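Local atomic coordinates of ESAT-6-like protein SAG1039 (Streptococcus agalactiae serogroup V, PDB entry 3GWK), a protein that is of unknown function but belongs to the WXG100 (ESAT-6-like) family of small helical proteins, forms a homodimer and is probably exported by a specialised secretion system. Residues L71-I74 and N75-L79; Q26-E29 and V30-L34; S48-D51 and S52-A55; I85-T88 and D89-A93. All coordinates share one frame; numbering follows the deposited sequence. Where two conformers were deposited one is given.

Contact 1. Residues L71-I74 and N75-L79; sequences LEDI and NQQLL. With SO4 (sulfate ion), chain C.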
ATOM      1  N   LEU A  71       3.502   5.613   7.671  1.00 13.34           N
ATOM      2  CA  LEU A  71       3.399   4.450   8.509  1.00 12.37           C
ATOM      3  C   LEU A  71       4.731   4.233   9.235  1.00 12.78           C
ATOM      4  O   LEU A  71       4.781   3.905  10.416  1.00 13.29           O
ATOM      5  CB  LEU A  71       3.037   3.251   7.692  1.00 13.14           C
ATOM      6  CG  LEU A  71       1.634   3.273   7.067  1.00 17.03           C
ATOM      7  CD1 LEU A  71       1.408   2.058   6.238  1.00 13.54           C
ATOM      8  CD2 LEU A  71       0.448   3.790   7.773  1.00 21.58           C
ATOM      9  N   GLU A  72       5.850   4.380   8.555  1.00 13.27           N
ATOM     10  CA  GLU A  72       7.130   4.245   9.198  1.00 12.38           C
ATOM     11  C   GLU A  72       7.372   5.356  10.260  1.00 13.51           C
ATOM     12  O   GLU A  72       7.916   5.088  11.329  1.00 13.50           O
ATOM     13  CB  GLU A  72       8.217   4.220   8.178  1.00 15.14           C
ATOM     14  CG  GLU A  72       9.592   4.034   8.828  1.00 17.13           C
ATOM     15  CD  GLU A  72       9.693   2.725   9.693  1.00 17.72           C
ATOM     16  OE1 GLU A  72       9.050   1.719   9.311  1.00 21.83           O
ATOM     17  OE2 GLU A  72      10.513   2.696  10.674  1.00 21.43           O
ATOM     18  N   ASP A  73       6.926   6.591   9.962  1.00 12.75           N
ATOM     19  CA  ASP A  73       7.065   7.673  10.938  1.00 14.51           C
ATOM     20  C   ASP A  73       6.286   7.337  12.167  1.00 12.23           C
ATOM     21  O   ASP A  73       6.757   7.566  13.317  1.00 13.32           O
ATOM     22  CB  ASP A  73       6.559   8.961  10.229  1.00 15.73           C
ATOM     23  CG  ASP A  73       6.872  10.239  10.969  1.00 20.11           C
ATOM     24  OD1 ASP A  73       7.775  10.213  11.810  1.00 18.12           O
ATOM     25  OD2 ASP A  73       6.268  11.294  10.688  1.00 21.86           O
ATOM     26  N   ILE A  74       5.057   6.781  12.029  1.00 12.98           N
ATOM     27  CA  ILE A  74       4.245   6.414  13.145  1.00 12.10           C
ATOM     28  C   ILE A  74       4.935   5.312  13.964  1.00 12.45           C
ATOM     29  O   ILE A  74       5.016   5.389  15.192  1.00 12.41           O
ATOM     30  CB  ILE A  74       2.809   6.041  12.760  1.00 12.85           C
ATOM     31  CG1 ILE A  74       2.012   7.264  12.250  1.00 16.17           C
ATOM     32  CG2 ILE A  74       2.104   5.422  13.902  1.00 14.62           C
ATOM     33  CD1 ILE A  74       0.679   6.896  11.609  1.00 15.61           C
ATOM     34  N   ASN A  75       5.505   4.291  13.305  1.00 12.13           N
ATOM     35  CA  ASN A  75       6.304   3.264  14.011  1.00 12.09           C
ATOM     36  C   ASN A  75       7.368   3.943  14.872  1.00 10.87           C
ATOM     37  O   ASN A  75       7.483   3.666  16.065  1.00 11.64           O
ATOM     38  CB  ASN A  75       6.948   2.392  12.967  1.00 12.26           C
ATOM     39  CG  ASN A  75       7.968   1.465  13.558  1.00 11.77           C
ATOM     40  OD1 ASN A  75       7.670   0.721  14.504  1.00 13.03           O
ATOM     41  ND2 ASN A  75       9.174   1.496  13.048  1.00 13.77           N
ATOM     42  N   GLN A  76       8.122   4.857  14.302  1.00 12.19           N
ATOM     43  CA  GLN A  76       9.218   5.483  15.058  1.00 12.44           C
ATOM     44  C   GLN A  76       8.657   6.262  16.224  1.00 12.95           C
ATOM     45  O   GLN A  76       9.279   6.193  17.311  1.00 14.18           O
ATOM     46  CB  GLN A  76       9.946   6.440  14.157  1.00 15.39           C
ATOM     47  CG  GLN A  76      10.763   5.721  13.075  1.00 16.54           C
ATOM     48  CD  GLN A  76      11.838   4.807  13.645  1.00 19.67           C
ATOM     49  OE1 GLN A  76      12.499   5.178  14.617  1.00 21.64           O
ATOM     50  NE2 GLN A  76      11.974   3.593  13.086  1.00 22.44           N
ATOM     51  N   GLN A  77       7.580   6.977  16.070  1.00 12.74           N
ATOM     52  CA  GLN A  77       7.031   7.762  17.194  1.00 13.31           C
ATOM     53  C   GLN A  77       6.612   6.851  18.304  1.00 13.54           C
ATOM     54  O   GLN A  77       6.896   7.133  19.472  1.00 13.22           O
ATOM     55  CB  GLN A  77       5.816   8.601  16.784  1.00 18.53           C
ATOM     56  CG  GLN A  77       5.987   9.596  15.662  1.00 18.39           C
ATOM     57  CD  GLN A  77       7.235  10.304  15.779  1.00 19.24           C
ATOM     58  OE1 GLN A  77       7.518  10.991  16.834  1.00 21.37           O
ATOM     59  NE2 GLN A  77       8.095  10.126  14.772  1.00 21.10           N
ATOM     60  N   LEU A  78       5.894   5.769  17.969  1.00 12.63           N
ATOM     61  CA  LEU A  78       5.366   4.885  18.994  1.00 12.67           C
ATOM     62  C   LEU A  78       6.510   4.201  19.742  1.00 13.19           C
ATOM     63  O   LEU A  78       6.483   4.070  20.966  1.00 11.64           O
ATOM     64  CB  LEU A  78       4.441   3.820  18.413  1.00 13.43           C
ATOM     65  CG  LEU A  78       3.167   4.397  17.770  1.00 13.72           C
ATOM     66  CD1 LEU A  78       2.410   3.294  17.150  1.00 18.00           C
ATOM     67  CD2 LEU A  78       2.346   5.172  18.798  1.00 18.89           C
ATOM     68  N   LEU A  79       7.578   3.779  19.036  1.00 10.93           N
ATOM     69  CA  LEU A  79       8.750   3.175  19.687  1.00 10.73           C
ATOM     70  C   LEU A  79       9.410   4.170  20.620  1.00 11.20           C
ATOM     71  O   LEU A  79       9.816   3.822  21.744  1.00 11.61           O
ATOM     72  CB  LEU A  79       9.776   2.690  18.653  1.00 11.82           C
ATOM     73  CG  LEU A  79       9.339   1.551  17.768  1.00 12.76           C
ATOM     74  CD1 LEU A  79      10.441   1.217  16.789  1.00 14.99           C
ATOM     75  CD2 LEU A  79       8.985   0.293  18.596  1.00 15.52           C
TER
HETATM   76  S   SO4 C  98      11.895  11.110  14.565  0.69 17.56           S
HETATM   77  O1  SO4 C  98      11.816   9.765  13.915  0.58 19.26           O
HETATM   78  O2  SO4 C  98      12.420  10.945  15.921  0.66 17.12           O
HETATM   79  O3  SO4 C  98      12.720  12.052  13.775  0.64 22.62           O
HETATM   80  O4  SO4 C  98      10.586  11.678  14.655  0.57 15.80           O
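Glu72 and Asp73 each reach forward to amides one turn on, along the middle of helix 51-95, the second long helix of the WXG100 helical hairpin. Backbone i to i+4 bonds run through the whole segment, among them Asn75 N to Leu71 O and Leu78 N to Ile74 O.

Two of the side-chain hydrogen bonds converge on one carboxylate oxygen. Glu72 OE2 accepts from Gln76 NE2 at 3.0 Å, nearly along the C-O axis and within the amide plane of Gln76. A second donor, Asn75 ND2, also lies 3.0 Å from Glu72 OE2 but comes from above the carboxylate plane, 48° out of it. The bend at chi2 of Glu72 (58°) brings OE2 to the N-H groups of both amides. Its other oxygen, OE1, bonds to Thr21 of helix 10-44, so this one group ties the helix to its hairpin partner.

Apolar contact occupies another side. Ile74 CG2 and Leu78 CD1 run alongside each other, 3.9 Å apart, and Phe53 of the second subunit packs on Ile74.

The last group is built on Gln77, whose chain, bent at chi2, turns back to the carbonyl and carboxylate of Asp73. Gln77 NE2 donates to Asp73 O at 3.2 Å and makes a weak bond to Asp73 OD1. The same nitrogen gives a straight bond to sulfate, probably from the crystallisation liquor, with Gln77 NE2 2.9 Å from O4.

Contact 2. Residues Q26-E29 and V30-L34; sequences QVTE and VLNLL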
ATOM      1  N   GLN A  26       5.309  -3.469   3.377  1.00 12.24           N
ATOM      2  CA  GLN A  26       4.447  -4.186   2.409  1.00 12.80           C
ATOM      3  C   GLN A  26       3.970  -3.245   1.300  1.00 12.79           C
ATOM      4  O   GLN A  26       3.977  -3.587   0.128  1.00 13.89           O
ATOM      5  CB  GLN A  26       3.304  -4.798   3.126  1.00 14.01           C
ATOM      6  CG  GLN A  26       3.595  -6.070   3.897  1.00 19.79           C
ATOM      7  CD  GLN A  26       2.315  -6.451   4.716  1.00 33.42           C
ATOM      8  OE1 GLN A  26       1.953  -5.755   5.681  1.00 28.77           O
ATOM      9  NE2 GLN A  26       1.665  -7.533   4.324  1.00 53.67           N
ATOM     10  N   VAL A  27       3.577  -2.025   1.667  1.00 13.11           N
ATOM     11  CA  VAL A  27       3.123  -1.031   0.690  1.00 13.94           C
ATOM     12  C   VAL A  27       4.284  -0.680  -0.273  1.00 14.81           C
ATOM     13  O   VAL A  27       4.090  -0.617  -1.498  1.00 14.53           O
ATOM     14  CB  VAL A  27       2.582   0.239   1.437  1.00 15.12           C
ATOM     15  CG1 VAL A  27       2.316   1.406   0.470  1.00 18.78           C
ATOM     16  CG2 VAL A  27       1.288  -0.097   2.185  1.00 17.57           C
ATOM     17  N   THR A  28       5.459  -0.435   0.269  1.00 13.78           N
ATOM     18  CA  THR A  28       6.615  -0.118  -0.560  1.00 14.84           C
ATOM     19  C   THR A  28       6.891  -1.220  -1.531  1.00 13.57           C
ATOM     20  O   THR A  28       7.193  -0.964  -2.716  1.00 14.70           O
ATOM     21  CB  THR A  28       7.847   0.181   0.345  1.00 14.09           C
ATOM     22  OG1 THR A  28       7.548   1.369   1.075  1.00 15.74           O
ATOM     23  CG2 THR A  28       9.128   0.351  -0.488  1.00 16.63           C
ATOM     24  N   GLU A  29       6.832  -2.464  -1.085  1.00 13.97           N
ATOM     25  CA  GLU A  29       7.123  -3.602  -1.998  0.52 15.58           C
ATOM     26  C   GLU A  29       6.085  -3.678  -3.105  1.00 13.19           C
ATOM     27  O   GLU A  29       6.453  -3.924  -4.240  1.00 14.22           O
ATOM     28  CB  GLU A  29       7.229  -4.997  -1.339  0.52 22.42           C
ATOM     29  CG  GLU A  29       7.856  -6.064  -2.389  0.52 26.18           C
ATOM     30  CD  GLU A  29       8.982  -5.435  -3.367  0.52 36.08           C
ATOM     31  OE1 GLU A  29       8.791  -5.118  -4.598  0.52 21.76           O
ATOM     32  OE2 GLU A  29      10.087  -5.166  -2.875  0.52 34.35           O
ATOM     33  N   VAL A  30       4.814  -3.526  -2.768  1.00 14.24           N
ATOM     34  CA  VAL A  30       3.778  -3.561  -3.800  1.00 14.30           C
ATOM     35  C   VAL A  30       4.067  -2.456  -4.825  1.00 14.77           C
ATOM     36  O   VAL A  30       4.044  -2.687  -6.051  1.00 15.28           O
ATOM     37  CB  VAL A  30       2.373  -3.412  -3.228  1.00 13.19           C
ATOM     38  CG1 VAL A  30       1.351  -3.209  -4.411  1.00 15.57           C
ATOM     39  CG2 VAL A  30       1.988  -4.603  -2.417  1.00 14.98           C
ATOM     40  N   LEU A  31       4.325  -1.261  -4.335  1.00 15.17           N
ATOM     41  CA  LEU A  31       4.531  -0.145  -5.273  1.00 20.67           C
ATOM     42  C   LEU A  31       5.758  -0.395  -6.158  1.00 19.41           C
ATOM     43  O   LEU A  31       5.720  -0.174  -7.366  1.00 19.70           O
ATOM     44  CB  LEU A  31       4.668   1.150  -4.496  1.00 18.86           C
ATOM     45  CG  LEU A  31       4.803   2.400  -5.406  1.00 22.79           C
ATOM     46  CD1 LEU A  31       3.548   2.635  -6.246  1.00 25.30           C
ATOM     47  CD2 LEU A  31       5.109   3.596  -4.513  1.00 23.01           C
ATOM     48  N   ASN A  32       6.837  -0.911  -5.594  1.00 19.24           N
ATOM     49  CA  ASN A  32       8.007  -1.120  -6.374  0.59 22.75           C
ATOM     50  C   ASN A  32       7.759  -2.199  -7.486  1.00 20.31           C
ATOM     51  O   ASN A  32       8.136  -2.022  -8.649  1.00 22.68           O
ATOM     52  CB  ASN A  32       9.201  -1.375  -5.465  0.59 24.96           C
ATOM     53  CG  ASN A  32       9.516  -0.159  -4.416  0.59 33.47           C
ATOM     54  OD1 ASN A  32       9.053   1.046  -4.443  0.59 29.93           O
ATOM     55  ND2 ASN A  32      10.317  -0.557  -3.456  0.59 32.99           N
ATOM     56  N   LEU A  33       7.087  -3.295  -7.088  1.00 18.99           N
ATOM     57  CA  LEU A  33       6.799  -4.350  -8.011  1.00 18.16           C
ATOM     58  C   LEU A  33       5.946  -3.882  -9.193  1.00 18.43           C
ATOM     59  O   LEU A  33       6.213  -4.204 -10.369  1.00 18.07           O
ATOM     60  CB  LEU A  33       6.060  -5.505  -7.304  1.00 19.92           C
ATOM     61  CG  LEU A  33       5.726  -6.651  -8.196  1.00 30.68           C
ATOM     62  CD1 LEU A  33       7.036  -7.420  -8.501  1.00 46.76           C
ATOM     63  CD2 LEU A  33       4.685  -7.520  -7.549  1.00 33.05           C
ATOM     64  N   LEU A  34       4.883  -3.172  -8.868  1.00 15.77           N
ATOM     65  CA  LEU A  34       3.933  -2.742  -9.898  1.00 16.87           C
ATOM     66  C   LEU A  34       4.434  -1.536 -10.720  1.00 19.72           C
ATOM     67  O   LEU A  34       4.003  -1.376 -11.856  1.00 20.21           O
ATOM     68  CB  LEU A  34       2.579  -2.465  -9.277  1.00 17.06           C
ATOM     69  CG  LEU A  34       1.940  -3.754  -8.646  1.00 16.69           C
ATOM     70  CD1 LEU A  34       0.606  -3.457  -8.086  1.00 17.31           C
ATOM     71  CD2 LEU A  34       1.841  -4.875  -9.726  1.00 15.77           C
TER
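Val30 and Leu31 set side-chain carbons against the preceding turn of helix 10-44, on the tightly packed side of this contact. Val30 CG2 rests 3.4 Å from Gln26 O, and Leu31 CB lies 3.5 Å from Val27 O, so what these carbons meet within the segment is carbonyl oxygen. The apolar packing is with partners outside it, in the four-helix bundle that two hairpins build in the homodimer. Val27 packs on Ile64 of helix 51-95 and Leu31 on Ser61 and Thr65, whereas Val30 meets Gly23, Leu31 meets Phe67 and Leu34 meets Leu71 of the second subunit.

The outer face is looser. Thr28 and Asn32 run alongside each other one turn apart, pointing the same way. Thr28 CG2 stands opposite its own backbone N, which places the methyl next to the Asn32 side chain, while OG1 turns back to Ser24 O. Thr28 O is taken by Asn32 N, at 2.9 Å. Glu29 bends at chi2 (36°), and in one of its conformers the carboxylate swings toward the next turn, where OE1 comes within 3.5 Å of Leu33 N and 3.9 Å of Asn32 CB. Both Glu29 and Asn32 adopt two conformers, consistent with some freedom of both side chains.

Hydrogen bonding between the two turns is therefore that of the main chain: polar side chains brush past one another outside, while Val27 and Leu31 face helix 51-95 and Val30, Leu31 and Leu34 face the second subunit.

Contact 3. Residues S48-D51 and S52-A55; sequences STFD and SFEA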
ATOM      1  N   SER A  48      -1.759   3.618 -27.330  1.00 30.88           N
ATOM      2  CA  SER A  48      -2.398   4.385 -26.183  1.00 28.50           C
ATOM      3  C   SER A  48      -3.446   3.676 -25.342  1.00 29.19           C
ATOM      4  O   SER A  48      -4.124   4.298 -24.496  1.00 26.48           O
ATOM      5  CB  SER A  48      -3.129   5.618 -26.686  1.00 36.49           C
ATOM      6  OG  SER A  48      -4.179   5.267 -27.598  1.00 41.85           O
ATOM      7  N   THR A  49      -3.558   2.389 -25.538  1.00 23.47           N
ATOM      8  CA  THR A  49      -4.600   1.659 -24.838  1.00 23.10           C
ATOM      9  C   THR A  49      -4.625   1.867 -23.304  1.00 22.05           C
ATOM     10  O   THR A  49      -5.684   2.027 -22.740  1.00 22.47           O
ATOM     11  CB  THR A  49      -4.552   0.168 -25.197  1.00 21.41           C
ATOM     12  OG1 THR A  49      -4.500   0.016 -26.613  1.00 22.37           O
ATOM     13  CG2 THR A  49      -5.808  -0.554 -24.648  1.00 19.68           C
ATOM     14  N   PHE A  50      -3.472   1.842 -22.653  1.00 23.84           N
ATOM     15  CA  PHE A  50      -3.442   1.987 -21.188  1.00 23.91           C
ATOM     16  C   PHE A  50      -2.982   3.377 -20.753  1.00 25.41           C
ATOM     17  O   PHE A  50      -2.514   3.556 -19.648  1.00 25.01           O
ATOM     18  CB  PHE A  50      -2.572   0.920 -20.583  1.00 23.04           C
ATOM     19  CG  PHE A  50      -3.319  -0.356 -20.224  1.00 20.53           C
ATOM     20  CD1 PHE A  50      -4.532  -0.692 -20.772  1.00 23.02           C
ATOM     21  CD2 PHE A  50      -2.761  -1.231 -19.327  1.00 20.33           C
ATOM     22  CE1 PHE A  50      -5.169  -1.924 -20.416  1.00 17.88           C
ATOM     23  CE2 PHE A  50      -3.409  -2.404 -18.974  1.00 20.02           C
ATOM     24  CZ  PHE A  50      -4.592  -2.737 -19.503  1.00 19.35           C
ATOM     25  N   ASP A  51      -3.145   4.393 -21.602  1.00 23.82           N
ATOM     26  CA  ASP A  51      -2.660   5.723 -21.252  1.00 24.54           C
ATOM     27  C   ASP A  51      -3.355   6.317 -20.049  1.00 26.54           C
ATOM     28  O   ASP A  51      -2.716   7.026 -19.239  1.00 27.63           O
ATOM     29  CB  ASP A  51      -2.784   6.742 -22.426  1.00 29.76           C
ATOM     30  CG  ASP A  51      -1.749   6.539 -23.512  1.00 33.56           C
ATOM     31  OD1 ASP A  51      -0.960   5.585 -23.454  1.00 30.62           O
ATOM     32  OD2 ASP A  51      -1.743   7.374 -24.447  1.00 34.56           O
ATOM     33  N   SER A  52      -4.635   6.037 -19.868  1.00 26.63           N
ATOM     34  CA  SER A  52      -5.339   6.578 -18.717  1.00 24.41           C
ATOM     35  C   SER A  52      -4.892   5.883 -17.421  1.00 24.01           C
ATOM     36  O   SER A  52      -4.637   6.523 -16.417  1.00 20.80           O
ATOM     37  CB  SER A  52      -6.826   6.459 -18.887  1.00 27.05           C
ATOM     38  OG  SER A  52      -7.486   6.977 -17.745  1.00 34.18           O
ATOM     39  N   PHE A  53      -4.789   4.561 -17.427  1.00 20.58           N
ATOM     40  CA  PHE A  53      -4.206   3.863 -16.267  1.00 19.05           C
ATOM     41  C   PHE A  53      -2.766   4.341 -15.971  1.00 19.90           C
ATOM     42  O   PHE A  53      -2.407   4.431 -14.784  1.00 21.28           O
ATOM     43  CB  PHE A  53      -4.158   2.358 -16.564  1.00 20.37           C
ATOM     44  CG  PHE A  53      -5.515   1.641 -16.526  1.00 18.53           C
ATOM     45  CD1 PHE A  53      -6.582   2.133 -15.801  1.00 19.29           C
ATOM     46  CD2 PHE A  53      -5.684   0.475 -17.230  1.00 18.17           C
ATOM     47  CE1 PHE A  53      -7.807   1.425 -15.733  1.00 20.82           C
ATOM     48  CE2 PHE A  53      -6.897  -0.224 -17.155  1.00 19.86           C
ATOM     49  CZ  PHE A  53      -7.933   0.258 -16.440  1.00 20.60           C
ATOM     50  N   GLU A  54      -1.976   4.593 -17.005  1.00 22.61           N
ATOM     51  CA  GLU A  54      -0.630   5.122 -16.773  0.55 22.01           C
ATOM     52  C   GLU A  54      -0.685   6.442 -16.013  1.00 19.37           C
ATOM     53  O   GLU A  54       0.051   6.647 -15.041  1.00 23.42           O
ATOM     54  CB  GLU A  54       0.136   5.253 -18.098  0.55 22.18           C
ATOM     55  CG  GLU A  54       1.468   6.026 -18.027  0.55 18.46           C
ATOM     56  CD  GLU A  54       2.247   6.065 -19.352  0.55 35.76           C
ATOM     57  OE1 GLU A  54       1.758   6.639 -20.358  0.55 34.13           O
ATOM     58  OE2 GLU A  54       3.356   5.494 -19.362  0.55 31.29           O
ATOM     59  N   ALA A  55      -1.510   7.370 -16.468  1.00 23.20           N
ATOM     60  CA  ALA A  55      -1.612   8.668 -15.832  1.00 24.06           C
ATOM     61  C   ALA A  55      -2.116   8.530 -14.401  1.00 20.72           C
ATOM     62  O   ALA A  55      -1.599   9.183 -13.506  1.00 24.58           O
ATOM     63  CB  ALA A  55      -2.517   9.572 -16.671  1.00 30.07           C
TER
HETATM   64  O   HOH W   1      -6.328   5.381 -22.702  0.96 31.04           O
HETATM   65  O   HOH W   2      -0.314   8.369 -20.025  0.84 24.09           O
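Phe50 and Phe53 meet as a T-shaped (edge-to-face) pair at the start of helix 51-95, with ring centroids 5.0 Å apart and planes at 79°. Followed outward, Phe53 begins with CB 3.7 Å from Phe50 O, the carbonyl of the N-cap residue. Its chi1 of -73° sets CG opposite the carbonyl carbon and tips the ring back toward Phe50. CD2 then stands 3.7 Å above the Phe50 plane, over the ring centre, close to equidistant from all six carbons. CE2 continues along the same edge and meets CE1 and CZ of Phe50, both at 4.1 Å. Beyond the pair, Phe53 packs on Leu70 of the second subunit, while the Phe50 ring also meets Trp45 and packs on Leu78 of that subunit.

The backbone beneath the rings is set by a type I beta turn from Ser48 to Asp51. Phe50 O takes Glu54 N at 2.9 Å, the first-turn bond of the helix. One water accepts weakly from Ser52 N and donates to Ser48 O; a second donates to Asp51 O and, in one of the two conformers of Glu54, to its OE1.

The Trp-Xaa-Gly motif, here beginning at Trp45, lies in the loop between the two long helices as in other WXG100 proteins, and the Phe50-Phe53 pair stands beside it at the start of the second.

Contact 4. Residues I85-T88 and D89-A93; sequences IEQT and DADIA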
ATOM      1  N   ILE A  85       8.294   6.311  28.134  1.00  9.80           N
ATOM      2  CA  ILE A  85       7.403   5.889  29.206  1.00 10.47           C
ATOM      3  C   ILE A  85       8.080   4.801  30.061  1.00 11.45           C
ATOM      4  O   ILE A  85       8.017   4.859  31.309  1.00 10.70           O
ATOM      5  CB  ILE A  85       6.045   5.413  28.686  1.00 11.48           C
ATOM      6  CG1 ILE A  85       5.344   6.587  28.025  1.00 13.41           C
ATOM      7  CG2 ILE A  85       5.208   4.797  29.771  1.00 12.80           C
ATOM      8  CD1 ILE A  85       4.023   6.229  27.324  1.00 15.77           C
ATOM      9  N   GLU A  86       8.688   3.804  29.444  1.00 11.44           N
ATOM     10  CA  GLU A  86       9.338   2.744  30.212  1.00 11.88           C
ATOM     11  C   GLU A  86      10.424   3.320  31.133  1.00 11.06           C
ATOM     12  O   GLU A  86      10.517   2.921  32.317  1.00 11.11           O
ATOM     13  CB  GLU A  86       9.944   1.771  29.249  1.00 12.70           C
ATOM     14  CG  GLU A  86      10.616   0.607  29.899  1.00 15.29           C
ATOM     15  CD  GLU A  86      10.880  -0.433  28.805  1.00 21.86           C
ATOM     16  OE1 GLU A  86      11.702  -0.099  27.985  1.00 18.84           O
ATOM     17  OE2 GLU A  86      10.066  -1.399  28.649  1.00 33.19           O
ATOM     18  N   GLN A  87      11.174   4.304  30.682  1.00  9.98           N
ATOM     19  CA  GLN A  87      12.202   4.924  31.521  1.00 10.55           C
ATOM     20  C   GLN A  87      11.602   5.721  32.672  1.00 10.08           C
ATOM     21  O   GLN A  87      12.176   5.813  33.740  1.00 10.96           O
ATOM     22  CB  GLN A  87      13.091   5.823  30.683  1.00 12.30           C
ATOM     23  CG  GLN A  87      14.272   6.345  31.407  1.00 14.19           C
ATOM     24  CD  GLN A  87      15.208   5.231  31.880  1.00 15.80           C
ATOM     25  OE1 GLN A  87      15.677   4.418  31.082  1.00 19.23           O
ATOM     26  NE2 GLN A  87      15.448   5.163  33.204  1.00 16.69           N
ATOM     27  N   THR A  88      10.419   6.277  32.428  1.00 10.25           N
ATOM     28  CA  THR A  88       9.681   6.997  33.462  1.00 10.78           C
ATOM     29  C   THR A  88       9.320   6.038  34.599  1.00 10.88           C
ATOM     30  O   THR A  88       9.475   6.348  35.777  1.00 11.69           O
ATOM     31  CB  THR A  88       8.425   7.648  32.910  1.00 12.08           C
ATOM     32  OG1 THR A  88       8.780   8.514  31.825  1.00 11.97           O
ATOM     33  CG2 THR A  88       7.740   8.483  33.988  1.00 12.75           C
ATOM     34  N   ASP A  89       8.807   4.871  34.240  1.00 11.63           N
ATOM     35  CA  ASP A  89       8.493   3.851  35.253  1.00 12.97           C
ATOM     36  C   ASP A  89       9.725   3.514  36.058  1.00 11.98           C
ATOM     37  O   ASP A  89       9.658   3.429  37.298  1.00 12.78           O
ATOM     38  CB  ASP A  89       8.002   2.554  34.566  1.00 14.25           C
ATOM     39  CG  ASP A  89       6.681   2.702  33.896  1.00 18.04           C
ATOM     40  OD1 ASP A  89       5.905   3.542  34.229  1.00 23.07           O
ATOM     41  OD2 ASP A  89       6.379   1.805  33.042  1.00 20.84           O
ATOM     42  N   ALA A  90      10.855   3.305  35.395  1.00 11.89           N
ATOM     43  CA  ALA A  90      12.088   2.953  36.068  1.00 11.94           C
ATOM     44  C   ALA A  90      12.539   4.104  36.986  1.00 12.25           C
ATOM     45  O   ALA A  90      13.040   3.872  38.122  1.00 12.80           O
ATOM     46  CB  ALA A  90      13.151   2.619  35.059  1.00 13.27           C
ATOM     47  N   ASP A  91      12.486   5.329  36.486  1.00 10.99           N
ATOM     48  CA  ASP A  91      12.922   6.475  37.286  1.00 11.90           C
ATOM     49  C   ASP A  91      12.036   6.680  38.494  1.00 12.12           C
ATOM     50  O   ASP A  91      12.536   7.035  39.578  1.00 12.96           O
ATOM     51  CB  ASP A  91      12.936   7.743  36.431  1.00 12.75           C
ATOM     52  CG  ASP A  91      14.059   7.770  35.417  1.00 13.46           C
ATOM     53  OD1 ASP A  91      14.940   6.858  35.426  1.00 13.27           O
ATOM     54  OD2 ASP A  91      14.107   8.717  34.625  1.00 13.72           O
ATOM     55  N   ILE A  92      10.731   6.498  38.362  1.00 10.97           N
ATOM     56  CA  ILE A  92       9.850   6.600  39.553  1.00 11.65           C
ATOM     57  C   ILE A  92      10.231   5.499  40.542  1.00 13.85           C
ATOM     58  O   ILE A  92      10.324   5.719  41.748  1.00 13.62           O
ATOM     59  CB  ILE A  92       8.401   6.597  39.126  1.00 12.81           C
ATOM     60  CG1 ILE A  92       8.099   7.899  38.315  1.00 13.29           C
ATOM     61  CG2 ILE A  92       7.450   6.447  40.311  1.00 14.46           C
ATOM     62  CD1 ILE A  92       6.676   7.972  37.752  1.00 15.01           C
ATOM     63  N   ALA A  93      10.438   4.284  40.019  1.00 12.83           N
ATOM     64  CA  ALA A  93      10.784   3.173  40.931  1.00 14.72           C
ATOM     65  C   ALA A  93      12.083   3.424  41.703  1.00 13.80           C
ATOM     66  O   ALA A  93      12.277   2.997  42.862  1.00 17.22           O
ATOM     67  CB  ALA A  93      10.894   1.859  40.134  1.00 16.08           C
TER
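The C-terminal turns of helix 51-95 carry a side-chain bond of i to i+4 spacing between Gln87 and Asp91. Gln87 NE2 donates to Asp91 OD1 at 2.8 Å with an N-H...O angle of 155°. The acceptor lies within the amide plane of Gln87, but the nitrogen approaches from above the carboxylate plane, 47° out of it. A bend at chi2 of Gln87 (62°) carries the amide forward along the helix to make this possible. Underneath, Asp91 N bonds to Gln87 O, also at 2.8 Å, so the same two residues are joined twice.

On another side, Thr88 CG2 and Ile92 CD1 run alongside each other at 3.9 Å, and Ile92 CG1 lies 3.3 Å from Thr88 O. Thr88 OG1 is turned to Ile84 O, which leaves the methyl to face Ile92. Met3 of helix 2-5 touches Thr88 and Ile85, and Glu86 forms a salt bridge with Arg14 of helix 10-44. The second subunit does not touch these turns.

The Gln87 amide is a neutral donor, and its bond probably leaves the negative charge of the Asp91 carboxylate uncompensated by Gln87, unlike that of Glu86, which pairs with Arg14.

In the fold
From the N terminus, the chain first reaches contact 2 on helix 10-44, then contact 3 where the connecting loop enters helix 51-95, then contacts 1 and 4 further along that helix. All four are local and lie in series: none nests in or crosses another, and none closes a long loop. Contact 3 marks the bend of the hairpin, about 57 Å between centres from contact 4 near the other end. Contacts 1 and 2 sit on different arms, their nearest atoms about 5 Å apart without touching. Contacts 1, 2 and 3 also meet the second subunit, so hairpin and dimer packing share these turns; contact 4 lies beyond that interface, beside helix 2-5.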